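PDB 4JMF: probable chaperone, which probably acts as a type III secretion chaperone of the CesT family, binding an effector protein before its export. Local coordinates for residues D45-L53 and I101-A112. Residues are numbered along the deposited sequence; the frame is centred on the assembly and turned at random.
Sequences DHLLMFTRL and IHHQLEQLVAAA
Met49 reaches from strand 46-53 onto residues 101-112 of helix 98-114 and lies between Gln104 and Leu105. Its CG is anti to its own carbonyl carbon (chi1 -59°), and the extended chain beyond carries SD to 3.5 Å from Leu105 CA. The terminal CE comes 3.7 Å from Ile101 CG1, where the two side chains cross at about a right angle. Ile101 also meets Leu47: CD1 lies 3.4 Å from Leu47 CD2, a tight apolar contact. Further along, Leu108 CD2 packs 3.8 Å from Met49 CB and reaches the backbone of Phe50. Thr51 CG2 touches Ala112 CB more loosely, at 4.3 Å.

One polar bond joins the segments. Gln104 NE2 donates to Leu47 O at 3.1 Å, and the bond is nearly straight (172°). Leu47 O lies in the amide plane of Gln104, but NE2 sits above the carbonyl plane of Leu47. NE2 also hydrogen-bonds Asn89 OD1 on the adjacent strand, which fixes the amide's rotation. Gln104 OE1 is buried without a polar partner. Ala8 and Leu12 of helix 3-15 pack on Ile101. Glu106 OE2 and Gln107 NE2 form hydrogen bonds with the backbone of a chain of another protein. The C-terminal helix thus packs on the antiparallel sheet, in the alpha/beta fold of CesT-family secretion chaperones.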
ATOM      1  N   ASP B  45      12.345   5.912   6.178  1.00 22.45           N
ATOM      2  CA  ASP B  45      11.280   5.951   7.191  1.00 24.67           C
ATOM      3  C   ASP B  45      10.056   5.091   6.893  1.00 22.03           C
ATOM      4  O   ASP B  45       9.041   5.205   7.586  1.00 20.07           O
ATOM      5  CB  ASP B  45      10.860   7.395   7.503  1.00 25.20           C
ATOM      6  CG  ASP B  45      11.977   8.194   8.145  1.00 31.62           C
ATOM      7  OD1 ASP B  45      12.647   7.658   9.057  1.00 34.85           O
ATOM      8  OD2 ASP B  45      12.195   9.346   7.721  1.00 36.18           O
ATOM      9  N   HIS B  46      10.152   4.222   5.888  1.00 20.43           N
ATOM     10  CA  HIS B  46       9.113   3.205   5.673  1.00 20.99           C
ATOM     11  C   HIS B  46       9.710   1.807   5.669  1.00 19.89           C
ATOM     12  O   HIS B  46      10.873   1.619   5.310  1.00 21.89           O
ATOM     13  CB  HIS B  46       8.360   3.430   4.358  1.00 20.11           C
ATOM     14  CG  HIS B  46       7.606   4.718   4.299  1.00 18.16           C
ATOM     15  ND1 HIS B  46       8.237   5.943   4.252  1.00 21.84           N
ATOM     16  CD2 HIS B  46       6.277   4.975   4.258  1.00 15.68           C
ATOM     17  CE1 HIS B  46       7.329   6.899   4.184  1.00 20.07           C
ATOM     18  NE2 HIS B  46       6.133   6.340   4.199  1.00 22.34           N
ATOM     19  N   LEU B  47       8.918   0.821   6.079  1.00 18.50           N
ATOM     20  CA  LEU B  47       9.380  -0.564   6.085  1.00 21.07           C
ATOM     21  C   LEU B  47       8.659  -1.319   4.982  1.00 18.18           C
ATOM     22  O   LEU B  47       7.428  -1.442   5.006  1.00 14.62           O
ATOM     23  CB  LEU B  47       9.083  -1.235   7.430  1.00 17.55           C
ATOM     24  CG  LEU B  47       9.263  -2.757   7.488  1.00 17.60           C
ATOM     25  CD1 LEU B  47      10.703  -3.147   7.198  1.00 22.21           C
ATOM     26  CD2 LEU B  47       8.890  -3.263   8.852  1.00 25.57           C
ATOM     27  N   LEU B  48       9.428  -1.821   4.024  1.00 16.51           N
ATOM     28  CA  LEU B  48       8.870  -2.583   2.915  1.00 16.49           C
ATOM     29  C   LEU B  48       9.077  -4.062   3.192  1.00 15.47           C
ATOM     30  O   LEU B  48      10.195  -4.477   3.471  1.00 15.68           O
ATOM     31  CB  LEU B  48       9.582  -2.197   1.620  1.00 13.46           C
ATOM     32  CG  LEU B  48       9.191  -2.914   0.329  1.00 16.91           C
ATOM     33  CD1 LEU B  48       7.811  -2.440  -0.163  1.00 16.45           C
ATOM     34  CD2 LEU B  48      10.273  -2.694  -0.741  1.00 15.05           C
ATOM     35  N   MET B  49       8.003  -4.852   3.143  1.00 14.00           N
ATOM     36  CA  MET B  49       8.129  -6.305   3.253  1.00 15.34           C
ATOM     37  C   MET B  49       7.654  -6.930   1.956  1.00 17.05           C
ATOM     38  O   MET B  49       6.627  -6.519   1.404  1.00 16.35           O
ATOM     39  CB  MET B  49       7.266  -6.853   4.394  1.00 13.29           C
ATOM     40  CG  MET B  49       7.579  -6.282   5.765  1.00 14.01           C
ATOM     41  SD  MET B  49       6.710  -7.240   7.008  1.00 17.45           S
ATOM     42  CE  MET B  49       7.187  -6.395   8.514  1.00 15.33           C
ATOM     43  N   PHE B  50       8.366  -7.938   1.468  1.00 17.19           N
ATOM     44  CA  PHE B  50       7.914  -8.567   0.229  1.00 18.62           C
ATOM     45  C   PHE B  50       8.395  -9.991   0.080  1.00 20.57           C
ATOM     46  O   PHE B  50       9.344 -10.411   0.743  1.00 19.10           O
ATOM     47  CB  PHE B  50       8.324  -7.728  -0.998  1.00 17.73           C
ATOM     48  CG  PHE B  50       9.812  -7.523  -1.131  1.00 21.14           C
ATOM     49  CD1 PHE B  50      10.558  -8.297  -2.010  1.00 18.58           C
ATOM     50  CD2 PHE B  50      10.463  -6.534  -0.399  1.00 19.82           C
ATOM     51  CE1 PHE B  50      11.938  -8.094  -2.140  1.00 21.53           C
ATOM     52  CE2 PHE B  50      11.839  -6.326  -0.523  1.00 16.95           C
ATOM     53  CZ  PHE B  50      12.572  -7.107  -1.394  1.00 23.92           C
ATOM     54  N   THR B  51       7.730 -10.729  -0.808  1.00 19.16           N
ATOM     55  CA  THR B  51       8.130 -12.091  -1.093  1.00 18.80           C
ATOM     56  C   THR B  51       8.032 -12.303  -2.609  1.00 22.41           C
ATOM     57  O   THR B  51       7.093 -11.816  -3.261  1.00 18.28           O
ATOM     58  CB  THR B  51       7.257 -13.090  -0.286  1.00 18.31           C
ATOM     59  OG1 THR B  51       7.685 -14.437  -0.507  1.00 20.13           O
ATOM     60  CG2 THR B  51       5.789 -12.948  -0.639  1.00 18.36           C
ATOM     61  N   ARG B  52       9.023 -12.983  -3.174  1.00 21.83           N
ATOM     62  CA  ARG B  52       9.045 -13.236  -4.615  1.00 21.85           C
ATOM     63  C   ARG B  52       8.206 -14.466  -4.918  1.00 23.79           C
ATOM     64  O   ARG B  52       8.412 -15.531  -4.327  1.00 25.83           O
ATOM     65  CB  ARG B  52      10.486 -13.442  -5.091  1.00 23.74           C
ATOM     66  CG  ARG B  52      10.649 -13.760  -6.571  1.00 25.83           C
ATOM     67  CD  ARG B  52      10.970 -15.233  -6.798  1.00 24.20           C
ATOM     68  NE  ARG B  52      11.265 -15.534  -8.203  1.00 30.02           N
ATOM     69  CZ  ARG B  52      11.524 -16.757  -8.666  1.00 30.71           C
ATOM     70  NH1 ARG B  52      11.519 -17.802  -7.841  1.00 27.15           N
ATOM     71  NH2 ARG B  52      11.772 -16.940  -9.955  1.00 27.89           N
ATOM     72  N   LEU B  53       7.230 -14.313  -5.801  1.00 26.41           N
ATOM     73  CA  LEU B  53       6.407 -15.442  -6.214  1.00 26.90           C
ATOM     74  C   LEU B  53       6.904 -15.942  -7.565  1.00 30.76           C
ATOM     75  O   LEU B  53       7.850 -15.382  -8.142  1.00 27.36           O
ATOM     76  CB  LEU B  53       4.944 -15.013  -6.329  1.00 28.88           C
ATOM     77  CG  LEU B  53       4.341 -14.366  -5.079  1.00 31.43           C
ATOM     78  CD1 LEU B  53       2.918 -13.920  -5.348  1.00 30.22           C
ATOM     79  CD2 LEU B  53       4.380 -15.316  -3.880  1.00 29.52           C
ATOM     80  N   ILE B 101       4.032  -4.250  13.503  1.00 19.44           N
ATOM     81  CA  ILE B 101       5.028  -4.814  12.599  1.00 20.58           C
ATOM     82  C   ILE B 101       4.781  -6.315  12.414  1.00 21.51           C
ATOM     83  O   ILE B 101       4.851  -6.838  11.290  1.00 19.27           O
ATOM     84  CB  ILE B 101       6.487  -4.443  13.002  1.00 19.29           C
ATOM     85  CG1 ILE B 101       7.468  -4.763  11.874  1.00 20.32           C
ATOM     86  CG2 ILE B 101       6.932  -5.139  14.292  1.00 18.55           C
ATOM     87  CD1 ILE B 101       8.887  -4.220  12.142  1.00 16.61           C
ATOM     88  N   HIS B 102       4.421  -6.984  13.507  1.00 19.23           N
ATOM     89  CA  HIS B 102       4.021  -8.386  13.454  1.00 18.88           C
ATOM     90  C   HIS B 102       2.840  -8.530  12.490  1.00 20.20           C
ATOM     91  O   HIS B 102       2.835  -9.398  11.619  1.00 19.02           O
ATOM     92  CB  HIS B 102       3.654  -8.869  14.864  1.00 20.58           C
ATOM     93  CG  HIS B 102       3.276 -10.318  14.942  1.00 23.66           C
ATOM     94  ND1 HIS B 102       1.970 -10.753  14.852  1.00 21.24           N
ATOM     95  CD2 HIS B 102       4.030 -11.428  15.138  1.00 23.46           C
ATOM     96  CE1 HIS B 102       1.938 -12.069  14.971  1.00 24.36           C
ATOM     97  NE2 HIS B 102       3.174 -12.503  15.144  1.00 23.61           N
ATOM     98  N   HIS B 103       1.848  -7.661  12.640  1.00 20.43           N
ATOM     99  CA  HIS B 103       0.669  -7.688  11.771  1.00 19.89           C
ATOM    100  C   HIS B 103       1.026  -7.500  10.293  1.00 20.64           C
ATOM    101  O   HIS B 103       0.459  -8.174   9.420  1.00 19.75           O
ATOM    102  CB  HIS B 103      -0.345  -6.634  12.218  1.00 18.46           C
ATOM    103  CG  HIS B 103      -1.636  -6.678  11.463  1.00 21.95           C
ATOM    104  ND1 HIS B 103      -2.626  -7.597  11.732  1.00 22.28           N
ATOM    105  CD2 HIS B 103      -2.099  -5.915  10.442  1.00 24.02           C
ATOM    106  CE1 HIS B 103      -3.648  -7.396  10.918  1.00 23.49           C
ATOM    107  NE2 HIS B 103      -3.353  -6.384  10.122  1.00 21.59           N
ATOM    108  N   GLN B 104       1.957  -6.592  10.004  1.00 19.88           N
ATOM    109  CA  GLN B 104       2.367  -6.356   8.615  1.00 17.25           C
ATOM    110  C   GLN B 104       2.898  -7.622   7.967  1.00 18.48           C
ATOM    111  O   GLN B 104       2.530  -7.958   6.837  1.00 14.81           O
ATOM    112  CB  GLN B 104       3.427  -5.258   8.512  1.00 16.56           C
ATOM    113  CG  GLN B 104       3.746  -4.873   7.061  1.00 15.02           C
ATOM    114  CD  GLN B 104       4.843  -3.828   6.944  1.00 19.02           C
ATOM    115  OE1 GLN B 104       5.261  -3.232   7.943  1.00 15.94           O
ATOM    116  NE2 GLN B 104       5.316  -3.591   5.709  1.00 16.64           N
ATOM    117  N   LEU B 105       3.779  -8.325   8.669  1.00 16.92           N
ATOM    118  CA  LEU B 105       4.348  -9.544   8.112  1.00 16.17           C
ATOM    119  C   LEU B 105       3.266 -10.612   7.963  1.00 21.55           C
ATOM    120  O   LEU B 105       3.231 -11.341   6.964  1.00 19.22           O
ATOM    121  CB  LEU B 105       5.506 -10.053   8.983  1.00 18.17           C
ATOM    122  CG  LEU B 105       6.190 -11.352   8.537  1.00 21.14           C
ATOM    123  CD1 LEU B 105       6.828 -11.194   7.142  1.00 16.00           C
ATOM    124  CD2 LEU B 105       7.251 -11.782   9.561  1.00 18.13           C
ATOM    125  N   GLU B 106       2.375 -10.691   8.945  1.00 19.44           N
ATOM    126  CA  GLU B 106       1.349 -11.722   8.942  1.00 22.75           C
ATOM    127  C   GLU B 106       0.413 -11.565   7.758  1.00 21.38           C
ATOM    128  O   GLU B 106       0.050 -12.559   7.122  1.00 20.56           O
ATOM    129  CB  GLU B 106       0.546 -11.683  10.242  1.00 23.99           C
ATOM    130  CG  GLU B 106      -0.366 -12.894  10.440  1.00 21.75           C
ATOM    131  CD  GLU B 106      -0.567 -13.205  11.912  1.00 25.20           C
ATOM    132  OE1 GLU B 106      -1.308 -12.452  12.595  1.00 24.61           O
ATOM    133  OE2 GLU B 106       0.027 -14.202  12.389  1.00 27.36           O
ATOM    134  N   GLN B 107       0.034 -10.326   7.454  1.00 19.79           N
ATOM    135  CA  GLN B 107      -0.846 -10.084   6.308  1.00 21.71           C
ATOM    136  C   GLN B 107      -0.139 -10.403   4.991  1.00 20.91           C
ATOM    137  O   GLN B 107      -0.765 -10.902   4.050  1.00 21.26           O
ATOM    138  CB  GLN B 107      -1.377  -8.648   6.319  1.00 19.70           C
ATOM    139  CG  GLN B 107      -2.270  -8.335   7.511  1.00 21.96           C
ATOM    140  CD  GLN B 107      -3.450  -9.285   7.594  1.00 27.37           C
ATOM    141  OE1 GLN B 107      -4.264  -9.365   6.668  1.00 28.38           O
ATOM    142  NE2 GLN B 107      -3.543 -10.021   8.702  1.00 23.73           N
ATOM    143  N   LEU B 108       1.165 -10.130   4.926  1.00 20.25           N
ATOM    144  CA  LEU B 108       1.950 -10.504   3.750  1.00 20.11           C
ATOM    145  C   LEU B 108       1.894 -12.017   3.572  1.00 23.40           C
ATOM    146  O   LEU B 108       1.518 -12.522   2.505  1.00 19.91           O
ATOM    147  CB  LEU B 108       3.411 -10.061   3.891  1.00 18.35           C
ATOM    148  CG  LEU B 108       4.297 -10.426   2.695  1.00 22.03           C
ATOM    149  CD1 LEU B 108       3.795  -9.753   1.410  1.00 18.76           C
ATOM    150  CD2 LEU B 108       5.766 -10.076   2.956  1.00 19.52           C
ATOM    151  N   VAL B 109       2.263 -12.743   4.623  1.00 22.96           N
ATOM    152  CA  VAL B 109       2.278 -14.200   4.566  1.00 22.41           C
ATOM    153  C   VAL B 109       0.889 -14.802   4.332  1.00 22.98           C
ATOM    154  O   VAL B 109       0.747 -15.782   3.595  1.00 23.18           O
ATOM    155  CB  VAL B 109       2.963 -14.801   5.807  1.00 24.11           C
ATOM    156  CG1 VAL B 109       2.873 -16.313   5.777  1.00 25.12           C
ATOM    157  CG2 VAL B 109       4.424 -14.383   5.822  1.00 21.58           C
ATOM    158  N   ALA B 110      -0.143 -14.195   4.915  1.00 20.34           N
ATOM    159  CA  ALA B 110      -1.500 -14.685   4.707  1.00 22.98           C
ATOM    160  C   ALA B 110      -1.879 -14.683   3.230  1.00 24.98           C
ATOM    161  O   ALA B 110      -2.525 -15.611   2.746  1.00 25.29           O
ATOM    162  CB  ALA B 110      -2.511 -13.882   5.533  1.00 25.64           C
ATOM    163  N   ALA B 111      -1.465 -13.659   2.494  1.00 24.12           N
ATOM    164  CA  ALA B 111      -1.827 -13.614   1.078  1.00 23.10           C
ATOM    165  C   ALA B 111      -0.972 -14.588   0.291  1.00 26.24           C
ATOM    166  O   ALA B 111      -1.434 -15.193  -0.674  1.00 26.43           O
ATOM    167  CB  ALA B 111      -1.687 -12.229   0.530  1.00 20.21           C
ATOM    168  N   ALA B 112       0.281 -14.736   0.699  1.00 22.24           N
ATOM    169  CA  ALA B 112       1.177 -15.666   0.017  1.00 28.72           C
ATOM    170  C   ALA B 112       0.658 -17.097   0.156  1.00 29.49           C
ATOM    171  O   ALA B 112       0.797 -17.903  -0.768  1.00 27.62           O
ATOM    172  CB  ALA B 112       2.593 -15.552   0.561  1.00 22.23           C
TER